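HpcE (Thermus thermophilus, PDB 1WZO) probably catalyses the isomerisation of 2-hydroxyhepta-2,4-diene-1,7-dioate, as an isomerase of the fumarylacetoacetate hydrolase (FAH) family. Local coordinates at residues B[91-102]-B[123-134]. Sequence-based numbering, arbitrary orientation.
Sequences ARFVHYEVELAV and YTIANDLVARDY
Arg132 lays its NE over one face of the His95 ring, offset toward the rim and 3.8 Å above the plane, while ND1 of that imidazole bonds Ser220. The Tyr123 ring instead receives Ala101 O and Val102 CG2 at its edge, and just before strand 94-104, Phe93 CE1 sits over the centre of the Arg92 guanidinium. These groups flank an antiparallel strand pair, 94-104 with 120-131, inside the FAH-type β-fold; both strands are interrupted midway. At the break a side chain replaces a backbone acceptor: with CG anti to the backbone N (chi1 -172°), Asn127 brings OD1 3.1 Å from Glu97 N, a role suited to an amide. Asp128 follows as the centre of an inverse gamma turn, its N returning a bond to Glu97 O. Here three carboxylates converge, Asp128 OD2 lying 3.1 Å from Glu97 OE2 and 3.2 Å from Glu99 OE2. Lys146 and Lys73 form salt bridges with Asp128, and the acidic trio is consistent with the divalent-metal site of FAH-family relatives. Asp133 suits the far end because its two oxygens can grip consecutive amides: OD1 accepts Phe93 N through its syn lone pair (2.7 Å), and OD2 takes Arg92 N. With an alanine here, both amides would probably lose these acceptors and the 91-93 loop would be freer to move. At the other end the small side chain of Ala101 suits a tight spot: its CB lies 3.5 Å from Thr124 CG2, while Thr124 OG1 bonds Phe157 O.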
# COMPACT_ATOMS: atom_id res chain seq x y z
N ALA B 91 14.40 -18.19 26.75
CA ALA B 91 13.22 -17.77 27.51
C ALA B 91 12.69 -18.94 28.33
O ALA B 91 12.68 -20.08 27.86
CB ALA B 91 12.14 -17.26 26.56
N ARG B 92 12.24 -18.66 29.54
CA ARG B 92 11.71 -19.69 30.42
C ARG B 92 10.20 -19.68 30.55
O ARG B 92 9.59 -20.73 30.76
CB ARG B 92 12.32 -19.57 31.82
CG ARG B 92 13.68 -20.24 31.99
CD ARG B 92 14.00 -20.41 33.47
NE ARG B 92 14.27 -19.13 34.11
CZ ARG B 92 14.07 -18.87 35.40
NH1 ARG B 92 13.57 -19.81 36.20
NH2 ARG B 92 14.37 -17.68 35.89
N PHE B 93 9.59 -18.50 30.44
CA PHE B 93 8.15 -18.37 30.60
C PHE B 93 7.41 -17.72 29.43
O PHE B 93 7.13 -16.52 29.47
CB PHE B 93 7.84 -17.58 31.88
CG PHE B 93 8.65 -18.00 33.07
CD1 PHE B 93 9.81 -17.31 33.42
CD2 PHE B 93 8.27 -19.09 33.85
CE1 PHE B 93 10.57 -17.69 34.53
CE2 PHE B 93 9.03 -19.49 34.95
CZ PHE B 93 10.18 -18.78 35.29
N VAL B 94 7.08 -18.51 28.41
CA VAL B 94 6.35 -18.03 27.24
C VAL B 94 4.92 -18.58 27.33
O VAL B 94 4.72 -19.77 27.57
CB VAL B 94 7.00 -18.52 25.93
CG1 VAL B 94 6.19 -18.06 24.73
CG2 VAL B 94 8.42 -17.98 25.84
N HIS B 95 3.94 -17.70 27.12
CA HIS B 95 2.53 -18.07 27.22
C HIS B 95 1.70 -17.67 26.00
O HIS B 95 1.96 -16.64 25.37
CB HIS B 95 1.90 -17.39 28.43
CG HIS B 95 2.48 -17.83 29.74
ND1 HIS B 95 1.82 -18.68 30.60
CD2 HIS B 95 3.66 -17.53 30.34
CE1 HIS B 95 2.56 -18.89 31.67
NE2 HIS B 95 3.68 -18.21 31.54
N TYR B 96 0.71 -18.49 25.68
CA TYR B 96 -0.20 -18.18 24.58
C TYR B 96 -1.30 -17.37 25.26
O TYR B 96 -1.40 -17.36 26.49
CB TYR B 96 -0.80 -19.46 23.96
CG TYR B 96 -1.80 -20.18 24.86
CD1 TYR B 96 -3.05 -19.62 25.15
CD2 TYR B 96 -1.46 -21.38 25.48
CE1 TYR B 96 -3.93 -20.23 26.04
CE2 TYR B 96 -2.35 -22.01 26.38
CZ TYR B 96 -3.57 -21.42 26.65
OH TYR B 96 -4.43 -22.00 27.56
N GLU B 97 -2.10 -16.67 24.48
CA GLU B 97 -3.22 -15.90 25.02
C GLU B 97 -4.34 -15.93 23.98
O GLU B 97 -4.24 -15.28 22.94
CB GLU B 97 -2.82 -14.44 25.33
CG GLU B 97 -1.93 -14.30 26.56
CD GLU B 97 -1.80 -12.86 27.07
OE1 GLU B 97 -1.12 -12.65 28.10
OE2 GLU B 97 -2.36 -11.94 26.44
N VAL B 98 -5.39 -16.70 24.24
CA VAL B 98 -6.49 -16.78 23.29
C VAL B 98 -7.40 -15.56 23.45
O VAL B 98 -7.93 -15.29 24.53
CB VAL B 98 -7.31 -18.11 23.47
CG1 VAL B 98 -7.85 -18.23 24.88
CG2 VAL B 98 -8.44 -18.15 22.45
N GLU B 99 -7.56 -14.80 22.37
CA GLU B 99 -8.37 -13.60 22.43
C GLU B 99 -9.24 -13.38 21.21
O GLU B 99 -8.88 -13.74 20.09
CB GLU B 99 -7.47 -12.36 22.61
CG GLU B 99 -6.33 -12.56 23.60
CD GLU B 99 -5.63 -11.26 23.97
OE1 GLU B 99 -5.92 -10.21 23.35
OE2 GLU B 99 -4.79 -11.28 24.89
N LEU B 100 -10.41 -12.79 21.45
CA LEU B 100 -11.31 -12.45 20.37
C LEU B 100 -10.71 -11.20 19.73
O LEU B 100 -10.41 -10.23 20.43
CB LEU B 100 -12.70 -12.11 20.91
CG LEU B 100 -13.72 -11.57 19.90
CD1 LEU B 100 -14.05 -12.63 18.86
CD2 LEU B 100 -14.98 -11.11 20.64
N ALA B 101 -10.53 -11.23 18.42
CA ALA B 101 -9.98 -10.10 17.68
C ALA B 101 -11.11 -9.44 16.89
O ALA B 101 -11.86 -10.10 16.18
CB ALA B 101 -8.88 -10.58 16.73
N VAL B 102 -11.22 -8.12 17.03
CA VAL B 102 -12.26 -7.34 16.36
C VAL B 102 -11.67 -6.56 15.20
O VAL B 102 -10.68 -5.83 15.37
CB VAL B 102 -12.91 -6.37 17.35
CG1 VAL B 102 -14.06 -5.62 16.69
CG2 VAL B 102 -13.39 -7.14 18.58
N TYR B 123 -14.93 -10.61 12.87
CA TYR B 123 -14.09 -11.11 13.95
C TYR B 123 -13.18 -12.23 13.50
O TYR B 123 -13.38 -12.83 12.45
CB TYR B 123 -14.99 -11.63 15.09
CG TYR B 123 -15.95 -10.60 15.62
CD1 TYR B 123 -15.58 -9.73 16.64
CD2 TYR B 123 -17.23 -10.47 15.08
CE1 TYR B 123 -16.44 -8.75 17.10
CE2 TYR B 123 -18.11 -9.49 15.53
CZ TYR B 123 -17.71 -8.63 16.55
OH TYR B 123 -18.55 -7.64 16.99
N THR B 124 -12.16 -12.51 14.32
CA THR B 124 -11.23 -13.58 14.04
C THR B 124 -10.61 -13.98 15.37
O THR B 124 -10.95 -13.41 16.42
CB THR B 124 -10.13 -13.16 13.02
OG1 THR B 124 -9.40 -14.32 12.62
CG2 THR B 124 -9.16 -12.15 13.63
N ILE B 125 -9.73 -14.98 15.34
CA ILE B 125 -9.06 -15.45 16.54
C ILE B 125 -7.62 -14.95 16.57
O ILE B 125 -6.98 -14.85 15.52
CB ILE B 125 -9.01 -17.00 16.58
CG1 ILE B 125 -10.42 -17.58 16.46
CG2 ILE B 125 -8.33 -17.46 17.87
CD1 ILE B 125 -10.42 -19.07 16.16
N ALA B 126 -7.12 -14.64 17.76
CA ALA B 126 -5.75 -14.18 17.91
C ALA B 126 -5.06 -14.93 19.04
O ALA B 126 -5.69 -15.30 20.03
CB ALA B 126 -5.72 -12.68 18.20
N ASN B 127 -3.77 -15.16 18.87
CA ASN B 127 -2.96 -15.79 19.90
C ASN B 127 -1.97 -14.67 20.27
O ASN B 127 -0.95 -14.48 19.60
CB ASN B 127 -2.21 -17.00 19.34
CG ASN B 127 -1.51 -17.78 20.43
OD1 ASN B 127 -1.31 -17.27 21.53
ND2 ASN B 127 -1.14 -19.03 20.13
N ASP B 128 -2.29 -13.92 21.32
CA ASP B 128 -1.46 -12.80 21.76
C ASP B 128 -0.36 -13.28 22.71
O ASP B 128 -0.43 -13.08 23.92
CB ASP B 128 -2.36 -11.75 22.43
CG ASP B 128 -1.59 -10.57 22.98
OD1 ASP B 128 -0.59 -10.17 22.35
OD2 ASP B 128 -1.99 -10.04 24.04
N LEU B 129 0.65 -13.92 22.14
CA LEU B 129 1.75 -14.48 22.90
C LEU B 129 2.56 -13.46 23.70
O LEU B 129 2.62 -12.27 23.36
CB LEU B 129 2.68 -15.28 21.98
CG LEU B 129 2.10 -16.59 21.43
CD1 LEU B 129 2.21 -16.64 19.91
CD2 LEU B 129 2.83 -17.77 22.06
N VAL B 130 3.18 -13.93 24.77
CA VAL B 130 3.98 -13.07 25.61
C VAL B 130 5.13 -13.86 26.22
O VAL B 130 4.98 -15.05 26.54
CB VAL B 130 3.15 -12.44 26.75
CG1 VAL B 130 2.50 -13.53 27.61
CG2 VAL B 130 4.04 -11.57 27.63
N ALA B 131 6.28 -13.22 26.33
CA ALA B 131 7.44 -13.84 26.96
C ALA B 131 7.56 -13.10 28.29
O ALA B 131 8.13 -12.01 28.36
CB ALA B 131 8.69 -13.63 26.11
N ARG B 132 6.99 -13.69 29.34
CA ARG B 132 7.00 -13.07 30.65
C ARG B 132 8.39 -12.77 31.21
O ARG B 132 8.53 -11.92 32.09
CB ARG B 132 6.19 -13.92 31.64
CG ARG B 132 4.71 -13.95 31.30
CD ARG B 132 3.86 -14.52 32.42
NE ARG B 132 2.43 -14.43 32.13
CZ ARG B 132 1.77 -13.29 31.94
NH1 ARG B 132 2.42 -12.13 32.00
NH2 ARG B 132 0.47 -13.30 31.68
N ASP B 133 9.40 -13.46 30.68
CA ASP B 133 10.78 -13.23 31.11
C ASP B 133 11.13 -11.76 30.92
O ASP B 133 11.89 -11.19 31.70
CB ASP B 133 11.77 -14.04 30.25
CG ASP B 133 11.56 -15.53 30.35
OD1 ASP B 133 10.45 -16.01 30.02
OD2 ASP B 133 12.51 -16.23 30.75
N TYR B 134 10.57 -11.16 29.89
CA TYR B 134 10.88 -9.77 29.57
C TYR B 134 9.89 -8.73 30.06
O TYR B 134 9.96 -7.58 29.64
CB TYR B 134 11.06 -9.64 28.05
CG TYR B 134 11.90 -10.76 27.45
CD1 TYR B 134 13.09 -11.17 28.05
CD2 TYR B 134 11.48 -11.41 26.29
CE1 TYR B 134 13.85 -12.21 27.50
CE2 TYR B 134 12.23 -12.45 25.74
CZ TYR B 134 13.41 -12.85 26.35
OH TYR B 134 14.13 -13.88 25.81